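Long-range contacts in CRISPR-associated protein Cse2 (Thermus thermophilus, PDB 2ZCA), which probably serves as a small all-helical subunit of the type I-E CRISPR machinery, which uses CRISPR RNA to recognise invading nucleic acids such as viruses and plasmids: residues S2-L8 and F128-D133; F27-L31 and A66-L71; L82-L86 and A118-V122; E97-L103 and W149-Y154. All blocks are in the same frame, centred on the assembly; numbering follows the deposited sequence.

Contact 1: residues S2-L8 and F128-D133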
# COMPACT_ATOMS: atom_id res chain seq x y z
N SER A 2 7.82 -2.17 13.26
CA SER A 2 8.41 -1.88 11.96
C SER A 2 7.75 -0.59 11.48
O SER A 2 6.74 -0.16 12.04
CB SER A 2 8.12 -3.00 10.97
OG SER A 2 6.73 -3.09 10.69
N PRO A 3 8.32 0.05 10.45
CA PRO A 3 7.72 1.29 9.94
C PRO A 3 6.26 1.06 9.54
O PRO A 3 5.39 1.91 9.76
CB PRO A 3 8.60 1.64 8.75
CG PRO A 3 9.95 1.11 9.16
CD PRO A 3 9.60 -0.23 9.78
N GLY A 4 6.00 -0.10 8.94
CA GLY A 4 4.66 -0.45 8.51
C GLY A 4 3.69 -0.60 9.66
O GLY A 4 2.57 -0.12 9.61
N GLU A 5 4.13 -1.27 10.72
CA GLU A 5 3.27 -1.46 11.88
C GLU A 5 2.98 -0.12 12.57
O GLU A 5 1.87 0.12 13.03
CB GLU A 5 3.92 -2.45 12.85
CG GLU A 5 4.14 -3.82 12.20
CD GLU A 5 4.85 -4.81 13.09
OE1 GLU A 5 5.93 -4.49 13.61
OE2 GLU A 5 4.33 -5.94 13.25
N ARG A 6 3.99 0.75 12.62
CA ARG A 6 3.82 2.06 13.24
C ARG A 6 2.80 2.91 12.49
O ARG A 6 1.96 3.57 13.09
CB ARG A 6 5.16 2.81 13.29
CG ARG A 6 6.03 2.47 14.49
CD ARG A 6 7.18 3.45 14.61
NE ARG A 6 8.30 3.09 13.75
CZ ARG A 6 9.16 2.12 14.02
NH1 ARG A 6 9.03 1.41 15.13
NH2 ARG A 6 10.16 1.85 13.18
N PHE A 7 2.89 2.89 11.16
CA PHE A 7 1.97 3.67 10.35
C PHE A 7 0.56 3.10 10.41
O PHE A 7 -0.43 3.83 10.41
CB PHE A 7 2.46 3.72 8.90
CG PHE A 7 1.76 4.75 8.06
CD1 PHE A 7 1.67 6.07 8.49
CD2 PHE A 7 1.19 4.41 6.84
CE1 PHE A 7 1.03 7.03 7.72
CE2 PHE A 7 0.53 5.37 6.06
CZ PHE A 7 0.46 6.68 6.51
N LEU A 8 0.46 1.77 10.48
CA LEU A 8 -0.85 1.13 10.56
C LEU A 8 -1.54 1.58 11.85
O LEU A 8 -2.75 1.83 11.86
CB LEU A 8 -0.70 -0.39 10.55
CG LEU A 8 -2.00 -1.17 10.68
CD1 LEU A 8 -2.94 -0.82 9.53
CD2 LEU A 8 -1.68 -2.65 10.68
N PHE A 128 -1.67 -4.18 5.46
CA PHE A 128 -1.14 -2.87 5.11
C PHE A 128 0.18 -2.53 5.80
O PHE A 128 0.91 -1.65 5.35
CB PHE A 128 -2.19 -1.80 5.40
CG PHE A 128 -3.30 -1.78 4.39
CD1 PHE A 128 -3.10 -1.22 3.13
CD2 PHE A 128 -4.54 -2.34 4.68
CE1 PHE A 128 -4.11 -1.24 2.17
CE2 PHE A 128 -5.56 -2.37 3.72
CZ PHE A 128 -5.34 -1.81 2.46
N ALA A 129 0.49 -3.23 6.88
CA ALA A 129 1.74 -3.01 7.58
C ALA A 129 2.86 -3.58 6.71
O ALA A 129 3.86 -2.91 6.45
CB ALA A 129 1.71 -3.71 8.94
N ARG A 130 2.68 -4.81 6.25
CA ARG A 130 3.68 -5.44 5.39
C ARG A 130 3.73 -4.71 4.05
O ARG A 130 4.79 -4.60 3.43
CB ARG A 130 3.36 -6.93 5.17
CG ARG A 130 4.36 -7.66 4.26
CD ARG A 130 5.82 -7.44 4.69
NE ARG A 130 6.14 -8.02 6.00
CZ ARG A 130 6.50 -9.29 6.20
NH1 ARG A 130 6.60 -10.13 5.18
NH2 ARG A 130 6.78 -9.70 7.43
N LEU A 131 2.59 -4.20 3.60
CA LEU A 131 2.58 -3.48 2.33
C LEU A 131 3.52 -2.27 2.38
O LEU A 131 4.29 -2.04 1.45
CB LEU A 131 1.16 -3.03 1.97
CG LEU A 131 1.05 -2.31 0.62
CD1 LEU A 131 1.58 -3.21 -0.49
CD2 LEU A 131 -0.41 -1.93 0.35
N LEU A 132 3.47 -1.50 3.46
CA LEU A 132 4.34 -0.33 3.56
C LEU A 132 5.80 -0.76 3.73
O LEU A 132 6.68 -0.20 3.08
CB LEU A 132 3.93 0.57 4.74
CG LEU A 132 4.86 1.77 4.96
CD1 LEU A 132 4.90 2.63 3.70
CD2 LEU A 132 4.38 2.58 6.15
N ASP A 133 6.06 -1.73 4.60
CA ASP A 133 7.44 -2.17 4.79
C ASP A 133 8.03 -2.63 3.47
O ASP A 133 9.22 -2.40 3.20
CB ASP A 133 7.51 -3.32 5.81
CG ASP A 133 7.28 -2.85 7.23
OD1 ASP A 133 7.77 -1.76 7.59
OD2 ASP A 133 6.61 -3.58 8.00
O HOH W 1 1.20 0.64 7.21
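F128, at the start of helix 128-136, meets helix 3-15 through its CB, which lies 4.3 Å from L8 CD1; its ring leads off toward K72 and H76. A water bridges its carbonyl oxygen to that of G4, donating a hydrogen bond to each. At A129 the backbones come close, CA to CA 4.0 Å from G4. The bare CA of G4 makes a C-H...O contact with A129 O (3.3 Å, 155° at the hydrogen), while A129 CB packs against L8 CD2. L132 comes next: its CD2 presses on F7 CB at 3.5 Å, the two side chains crossing at about a right angle, and helix 56-71 touches L132 through A61, H62 and V65. D133 then reaches over the helix start with both oxygens. OD2 accepts from S2 OG (2.7 Å) through its syn lone pair; OD1 takes G4 N (2.8 Å) from above the carboxylate plane. S2 OG also accepts from E5 N, and E5 OE1 takes S2 N, which completes a capping box. D133 adds to the capping, binding one first-turn N-H directly and the N-cap hydroxyl besides; the helix start should favour its charge, though the nearby E5 carboxylate would oppose it.

Contact 2: residues F27-L31 and A66-L71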
# COMPACT_ATOMS: atom_id res chain seq x y z
N PHE A 27 -7.73 10.86 1.62
CA PHE A 27 -6.93 9.73 1.19
C PHE A 27 -7.52 9.09 -0.06
O PHE A 27 -6.80 8.77 -1.01
CB PHE A 27 -6.83 8.66 2.29
CG PHE A 27 -6.03 9.08 3.49
CD1 PHE A 27 -5.00 10.01 3.39
CD2 PHE A 27 -6.27 8.49 4.73
CE1 PHE A 27 -4.22 10.35 4.50
CE2 PHE A 27 -5.49 8.82 5.85
CZ PHE A 27 -4.47 9.75 5.73
N ARG A 28 -8.83 8.90 -0.07
CA ARG A 28 -9.49 8.27 -1.21
C ARG A 28 -9.33 9.12 -2.47
O ARG A 28 -8.99 8.60 -3.53
CB ARG A 28 -10.98 8.05 -0.91
CG ARG A 28 -11.73 7.40 -2.06
CD ARG A 28 -11.24 5.98 -2.35
NE ARG A 28 -11.92 5.40 -3.50
CZ ARG A 28 -11.72 5.77 -4.77
NH1 ARG A 28 -10.85 6.73 -5.06
NH2 ARG A 28 -12.42 5.20 -5.74
N ARG A 29 -9.55 10.42 -2.34
CA ARG A 29 -9.41 11.31 -3.48
C ARG A 29 -7.97 11.40 -3.97
O ARG A 29 -7.73 11.60 -5.16
CB ARG A 29 -9.94 12.70 -3.12
CG ARG A 29 -9.77 13.74 -4.22
CD ARG A 29 -10.42 13.29 -5.53
NE ARG A 29 -10.28 14.30 -6.57
CZ ARG A 29 -10.61 14.12 -7.85
NH1 ARG A 29 -11.11 12.95 -8.25
NH2 ARG A 29 -10.44 15.09 -8.73
N SER A 30 -7.00 11.21 -3.07
CA SER A 30 -5.59 11.28 -3.45
C SER A 30 -5.18 10.22 -4.47
O SER A 30 -4.12 10.33 -5.08
CB SER A 30 -4.68 11.16 -2.22
OG SER A 30 -4.62 9.82 -1.75
N LEU A 31 -6.00 9.19 -4.64
CA LEU A 31 -5.67 8.14 -5.60
C LEU A 31 -5.68 8.66 -7.04
O LEU A 31 -5.12 8.03 -7.93
CB LEU A 31 -6.63 6.96 -5.47
CG LEU A 31 -6.33 5.95 -4.35
CD1 LEU A 31 -7.33 4.82 -4.42
CD2 LEU A 31 -4.90 5.41 -4.50
N ALA A 66 -1.64 5.01 2.67
CA ALA A 66 -2.79 5.61 3.33
C ALA A 66 -3.96 5.63 2.34
O ALA A 66 -5.11 5.37 2.71
CB ALA A 66 -2.47 7.04 3.78
N ALA A 67 -3.66 5.94 1.08
CA ALA A 67 -4.70 5.99 0.05
C ALA A 67 -5.30 4.61 -0.20
O ALA A 67 -6.52 4.47 -0.33
CB ALA A 67 -4.12 6.54 -1.25
N LEU A 68 -4.46 3.59 -0.26
CA LEU A 68 -4.94 2.23 -0.50
C LEU A 68 -5.70 1.70 0.72
O LEU A 68 -6.64 0.92 0.59
CB LEU A 68 -3.76 1.32 -0.86
CG LEU A 68 -3.08 1.73 -2.17
CD1 LEU A 68 -1.80 0.94 -2.38
CD2 LEU A 68 -4.04 1.53 -3.33
N TYR A 69 -5.28 2.14 1.90
CA TYR A 69 -5.93 1.75 3.14
C TYR A 69 -7.35 2.30 3.13
O TYR A 69 -8.31 1.61 3.48
CB TYR A 69 -5.13 2.30 4.33
CG TYR A 69 -5.74 2.12 5.70
CD1 TYR A 69 -6.64 3.05 6.22
CD2 TYR A 69 -5.36 1.05 6.51
CE1 TYR A 69 -7.15 2.92 7.52
CE2 TYR A 69 -5.86 0.91 7.80
CZ TYR A 69 -6.75 1.85 8.30
OH TYR A 69 -7.22 1.72 9.59
N ALA A 70 -7.50 3.55 2.70
CA ALA A 70 -8.81 4.18 2.62
C ALA A 70 -9.69 3.48 1.57
O ALA A 70 -10.88 3.28 1.80
CB ALA A 70 -8.65 5.66 2.29
N LEU A 71 -9.09 3.13 0.44
CA LEU A 71 -9.83 2.45 -0.63
C LEU A 71 -10.48 1.18 -0.10
O LEU A 71 -11.61 0.84 -0.49
CB LEU A 71 -8.88 2.10 -1.79
CG LEU A 71 -9.46 1.27 -2.94
CD1 LEU A 71 -10.54 2.07 -3.66
CD2 LEU A 71 -8.35 0.88 -3.91
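The ring of F27 lies flat against A66, whose CB stands over the ring centre, 3.8 Å from the centroid and only 8° off the normal, a clear CH-pi contact. With CG beside the backbone N (chi1 -69°), the ring is set over A66, and A70 CB lies near the ring plane at its edge, 3.5 Å from CB of F27, the atom before the ring. L11 of helix 3-15 and A41 also touch F27. One turn of small residues makes this close approach possible: A66, A67 and A70 let the end of helix 20-29 settle onto helix 56-71 with the CA atoms of F27 and A67 only 4.5 Å apart, within the all-helical Cse2 fold. A67 CB fits among three groups: F27 O, S30 OG at 3.4 Å and L31 CD2 at 3.5 Å. The S30 hydroxyl also sits very close to F27 O, in an unusually short hydrogen bond. L31 reaches across L68 and L71 at about right angles, sending CD2 toward L68 CD2 and CD1 toward L71 CB at 4.1 Å. At the outer side the chain of R28, bent at chi2 (65°), crosses L71 at a slant, bringing NE 3.6 Å from L71 CD1.

Contact 3: residues L82-L86 and A118-V122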
# COMPACT_ATOMS: atom_id res chain seq x y z
N LEU A 82 -0.66 -8.72 -0.14
CA LEU A 82 -1.21 -8.44 -1.45
C LEU A 82 -0.91 -9.58 -2.40
O LEU A 82 -1.75 -9.97 -3.21
CB LEU A 82 -0.63 -7.13 -2.00
CG LEU A 82 -1.11 -6.74 -3.41
CD1 LEU A 82 -2.64 -6.75 -3.47
CD2 LEU A 82 -0.58 -5.35 -3.76
N ALA A 83 0.30 -10.14 -2.31
CA ALA A 83 0.68 -11.25 -3.19
C ALA A 83 -0.24 -12.45 -2.99
O ALA A 83 -0.66 -13.08 -3.96
CB ALA A 83 2.13 -11.66 -2.94
N ARG A 84 -0.55 -12.76 -1.74
CA ARG A 84 -1.43 -13.88 -1.44
C ARG A 84 -2.85 -13.57 -1.92
O ARG A 84 -3.53 -14.42 -2.48
CB ARG A 84 -1.42 -14.19 0.06
CG ARG A 84 -0.11 -14.84 0.51
CD ARG A 84 0.09 -14.83 2.02
NE ARG A 84 1.36 -15.46 2.38
CZ ARG A 84 1.92 -15.40 3.59
NH1 ARG A 84 1.32 -14.74 4.57
NH2 ARG A 84 3.08 -16.01 3.82
N ALA A 85 -3.28 -12.33 -1.72
CA ALA A 85 -4.61 -11.91 -2.15
C ALA A 85 -4.73 -11.99 -3.67
O ALA A 85 -5.80 -12.30 -4.20
CB ALA A 85 -4.91 -10.49 -1.67
N LEU A 86 -3.64 -11.69 -4.37
CA LEU A 86 -3.65 -11.75 -5.83
C LEU A 86 -3.74 -13.19 -6.30
O LEU A 86 -4.42 -13.49 -7.28
CB LEU A 86 -2.40 -11.07 -6.41
CG LEU A 86 -2.45 -9.53 -6.42
CD1 LEU A 86 -1.07 -8.95 -6.73
CD2 LEU A 86 -3.47 -9.07 -7.47
N ALA A 118 -3.70 -3.21 -8.46
CA ALA A 118 -3.66 -4.53 -7.83
C ALA A 118 -4.53 -4.60 -6.58
O ALA A 118 -5.22 -5.59 -6.35
CB ALA A 118 -2.24 -4.90 -7.49
N VAL A 119 -4.48 -3.56 -5.75
CA VAL A 119 -5.28 -3.53 -4.54
C VAL A 119 -6.76 -3.45 -4.92
O VAL A 119 -7.61 -4.09 -4.29
CB VAL A 119 -4.89 -2.32 -3.64
CG1 VAL A 119 -5.84 -2.20 -2.46
CG2 VAL A 119 -3.47 -2.50 -3.14
N ALA A 120 -7.08 -2.67 -5.95
CA ALA A 120 -8.46 -2.53 -6.39
C ALA A 120 -8.98 -3.82 -7.00
O ALA A 120 -10.19 -4.08 -7.03
CB ALA A 120 -8.57 -1.39 -7.40
N LEU A 121 -8.06 -4.64 -7.49
CA LEU A 121 -8.41 -5.90 -8.14
C LEU A 121 -8.75 -7.02 -7.16
O LEU A 121 -9.66 -7.81 -7.40
CB LEU A 121 -7.26 -6.35 -9.04
CG LEU A 121 -7.45 -7.58 -9.92
CD1 LEU A 121 -8.62 -7.37 -10.87
CD2 LEU A 121 -6.17 -7.84 -10.69
N VAL A 122 -8.02 -7.10 -6.05
CA VAL A 122 -8.27 -8.17 -5.08
C VAL A 122 -9.54 -7.99 -4.26
O VAL A 122 -10.05 -6.88 -4.12
CB VAL A 122 -7.08 -8.36 -4.11
CG1 VAL A 122 -5.80 -8.58 -4.91
CG2 VAL A 122 -6.96 -7.17 -3.18
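Within the helical core of Cse2, the first turn of helix 82-90 packs against the C-terminal end of helix 111-121, where V122 is the first residue to leave the helical conformation. V122 N still donates to A118 O of the last turn, and the V122 side chain enters the groove between L82, A85 and L86. CG1 does most of the touching. It lies beside the backbone N (chi1 -54°) and meets L86 CD2 at 3.5 Å, closer than usual for two methyl groups. The same CG1 is 3.9 Å from L82 CD1 and equally far from A85 CB, so a single branch has three neighbours across the interface. L82 and L86 both cross V122 at about a right angle. L82 forks: while CD1 goes to V122, CD2 reaches A118 CB and V119 CG2, each at 4.1 Å. L86 has a similar reach, with CD1 4.3 Å from A118 CB and CD2 approaching L121 CD2 more loosely. W149 and Y153 of helix 144-155 touch L82 and L86, and F100 of helix 96-104 also packs on L86; the V122 carbonyl accepts a hydrogen bond from K72 NZ. No hydrogen bond joins the two segments. Their mutual hold is therefore apolar, resting on the shape and burial of leucine, valine and alanine side chains, with the L86-V122 methyl pair as the tight point.

Contact 4: residues E97-L103 and W149-Y154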
# COMPACT_ATOMS: atom_id res chain seq x y z
N GLU A 97 -2.56 -13.29 -13.09
CA GLU A 97 -1.16 -13.61 -12.89
C GLU A 97 -0.24 -12.68 -13.69
O GLU A 97 0.84 -12.32 -13.22
CB GLU A 97 -0.86 -15.06 -13.26
CG GLU A 97 0.53 -15.47 -12.83
CD GLU A 97 0.85 -16.91 -13.12
OE1 GLU A 97 1.99 -17.33 -12.82
OE2 GLU A 97 -0.03 -17.63 -13.65
N LYS A 98 -0.66 -12.32 -14.90
CA LYS A 98 0.14 -11.42 -15.72
C LYS A 98 0.21 -10.04 -15.07
O LYS A 98 1.21 -9.34 -15.20
CB LYS A 98 -0.45 -11.31 -17.13
CG LYS A 98 -0.34 -12.59 -17.94
CD LYS A 98 -0.92 -12.42 -19.34
CE LYS A 98 -0.79 -13.69 -20.16
NZ LYS A 98 0.63 -14.11 -20.32
N ARG A 99 -0.86 -9.64 -14.39
CA ARG A 99 -0.86 -8.35 -13.71
C ARG A 99 0.09 -8.43 -12.53
O ARG A 99 0.82 -7.48 -12.24
CB ARG A 99 -2.26 -7.99 -13.22
CG ARG A 99 -3.22 -7.56 -14.31
CD ARG A 99 -4.39 -6.78 -13.73
NE ARG A 99 -5.30 -6.29 -14.76
CZ ARG A 99 -6.12 -7.07 -15.47
NH1 ARG A 99 -6.15 -8.38 -15.25
NH2 ARG A 99 -6.90 -6.54 -16.39
N PHE A 100 0.09 -9.57 -11.85
CA PHE A 100 0.97 -9.77 -10.71
C PHE A 100 2.43 -9.68 -11.16
O PHE A 100 3.23 -8.99 -10.55
CB PHE A 100 0.71 -11.14 -10.07
CG PHE A 100 1.72 -11.53 -9.03
CD1 PHE A 100 1.85 -10.79 -7.86
CD2 PHE A 100 2.57 -12.62 -9.23
CE1 PHE A 100 2.81 -11.13 -6.90
CE2 PHE A 100 3.53 -12.97 -8.28
CZ PHE A 100 3.65 -12.22 -7.11
N LEU A 101 2.78 -10.37 -12.24
CA LEU A 101 4.16 -10.32 -12.72
C LEU A 101 4.57 -8.91 -13.13
O LEU A 101 5.70 -8.49 -12.89
CB LEU A 101 4.37 -11.30 -13.87
CG LEU A 101 4.25 -12.76 -13.44
CD1 LEU A 101 4.42 -13.68 -14.64
CD2 LEU A 101 5.30 -13.08 -12.38
N ALA A 102 3.65 -8.17 -13.76
CA ALA A 102 3.94 -6.81 -14.19
C ALA A 102 4.15 -5.91 -12.97
O ALA A 102 4.89 -4.93 -13.02
CB ALA A 102 2.80 -6.27 -15.05
N LEU A 103 3.47 -6.25 -11.88
CA LEU A 103 3.60 -5.50 -10.64
C LEU A 103 5.01 -5.70 -10.10
O LEU A 103 5.70 -4.75 -9.74
CB LEU A 103 2.56 -5.98 -9.62
CG LEU A 103 2.59 -5.32 -8.25
CD1 LEU A 103 2.51 -3.81 -8.40
CD2 LEU A 103 1.45 -5.85 -7.40
N TRP A 149 7.63 -11.72 -2.77
CA TRP A 149 6.24 -11.67 -3.19
C TRP A 149 5.98 -12.87 -4.09
O TRP A 149 4.94 -13.53 -3.99
CB TRP A 149 5.96 -10.37 -3.95
CG TRP A 149 5.67 -9.21 -3.05
CD1 TRP A 149 6.17 -9.00 -1.80
CD2 TRP A 149 4.83 -8.09 -3.34
NE1 TRP A 149 5.70 -7.81 -1.29
CE2 TRP A 149 4.87 -7.23 -2.21
CE3 TRP A 149 4.04 -7.72 -4.44
CZ2 TRP A 149 4.16 -6.03 -2.15
CZ3 TRP A 149 3.33 -6.52 -4.38
CH2 TRP A 149 3.39 -5.69 -3.24
N ALA A 150 6.94 -13.17 -4.96
CA ALA A 150 6.81 -14.31 -5.85
C ALA A 150 6.69 -15.58 -5.01
O ALA A 150 5.91 -16.47 -5.34
CB ALA A 150 8.02 -14.40 -6.78
N ARG A 151 7.47 -15.65 -3.93
CA ARG A 151 7.44 -16.81 -3.03
C ARG A 151 6.07 -16.94 -2.37
O ARG A 151 5.53 -18.05 -2.26
CB ARG A 151 8.50 -16.64 -1.93
CG ARG A 151 8.68 -17.86 -1.03
CD ARG A 151 9.60 -17.55 0.16
NE ARG A 151 8.93 -16.73 1.16
CZ ARG A 151 9.56 -16.06 2.13
NH1 ARG A 151 10.88 -16.12 2.23
NH2 ARG A 151 8.87 -15.34 3.00
N GLU A 152 5.50 -15.82 -1.94
CA GLU A 152 4.19 -15.84 -1.30
C GLU A 152 3.09 -16.23 -2.29
O GLU A 152 2.18 -16.98 -1.96
CB GLU A 152 3.87 -14.46 -0.71
CG GLU A 152 4.94 -13.91 0.21
CD GLU A 152 4.60 -12.54 0.78
OE1 GLU A 152 3.83 -11.80 0.13
OE2 GLU A 152 5.11 -12.20 1.87
N TYR A 153 3.18 -15.71 -3.51
CA TYR A 153 2.19 -16.00 -4.54
C TYR A 153 2.20 -17.47 -4.95
O TYR A 153 1.19 -18.17 -4.85
CB TYR A 153 2.43 -15.11 -5.76
CG TYR A 153 1.41 -15.24 -6.86
CD1 TYR A 153 1.47 -16.29 -7.78
CD2 TYR A 153 0.38 -14.30 -7.00
CE1 TYR A 153 0.54 -16.40 -8.82
CE2 TYR A 153 -0.55 -14.40 -8.03
CZ TYR A 153 -0.47 -15.45 -8.93
OH TYR A 153 -1.38 -15.55 -9.96
N TYR A 154 3.35 -17.95 -5.41
CA TYR A 154 3.45 -19.34 -5.84
C TYR A 154 3.40 -20.31 -4.67
O TYR A 154 3.13 -21.50 -4.84
CB TYR A 154 4.71 -19.54 -6.67
CG TYR A 154 4.61 -18.78 -7.98
CD1 TYR A 154 3.70 -19.18 -8.96
CD2 TYR A 154 5.35 -17.62 -8.19
CE1 TYR A 154 3.52 -18.43 -10.12
CE2 TYR A 154 5.17 -16.86 -9.34
CZ TYR A 154 4.26 -17.27 -10.30
OH TYR A 154 4.06 -16.50 -11.43
O HOH W 2 -1.89 -18.02 -10.77
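The F100 ring has Y153 over one face, and at its edge the W149 carbonyl oxygen, A150 CA and Y154 CE2. F100 and Y153 form an offset stack, centroids 4.1 Å apart and planes 9° from parallel, their side chains sliding past each other in opposite directions. Segments 97-103 and 149-154 run nearly antiparallel (163°), and F100 is a knob in a hole formed by W149, A150, Y153 and Y154. Its CG stands opposite the backbone N (chi1 171°), which carries the ring straight across, and A83 and L86 of helix 82-90 also touch it. Y153 in turn lies over one face of the Y154 ring, its CD1 above the centre, and meets W87 edge-to-face. One turn on from F100, L103 CD2 approaches the edge of the W149 indole in its plane, 3.6 Å from CZ3. The indole N-H is taken by D134, and W138 meets the ring edge-to-face. On the outer side E97 extends its whole chain toward the two tyrosines. Its CB and CG both lie 3.4 Å from Y153 OH, and a water hydrogen-bonded to that hydroxyl makes a weak bond to E97 OE2. The other oxygen, OE1, lies in the plane of the Y154 ring at its edge and accepts from Y154 OH at 2.6 Å, using its anti lone pair.

How the contacts relate
Along the chain, contact 1 ties the N-terminal helix 3-15 to helix 128-136 and encloses contacts 2 and 3 in its loop; contact 2 closes before contact 3 opens, and contact 4 alternates with both 1 and 3. Contacts 3 and 4 are neighbours, centres about 10 Å apart, meeting through A83 and L86. Contacts 2 and 4 lie on opposite sides of the chain's centre, about 23 Å apart, and do not touch. Between them, L68 against V119 links contacts 2 and 3, and F128 against L68 and Y69 links 1 and 2. The N-terminal helices and those from residue 82 on thus join into one continuous helical body.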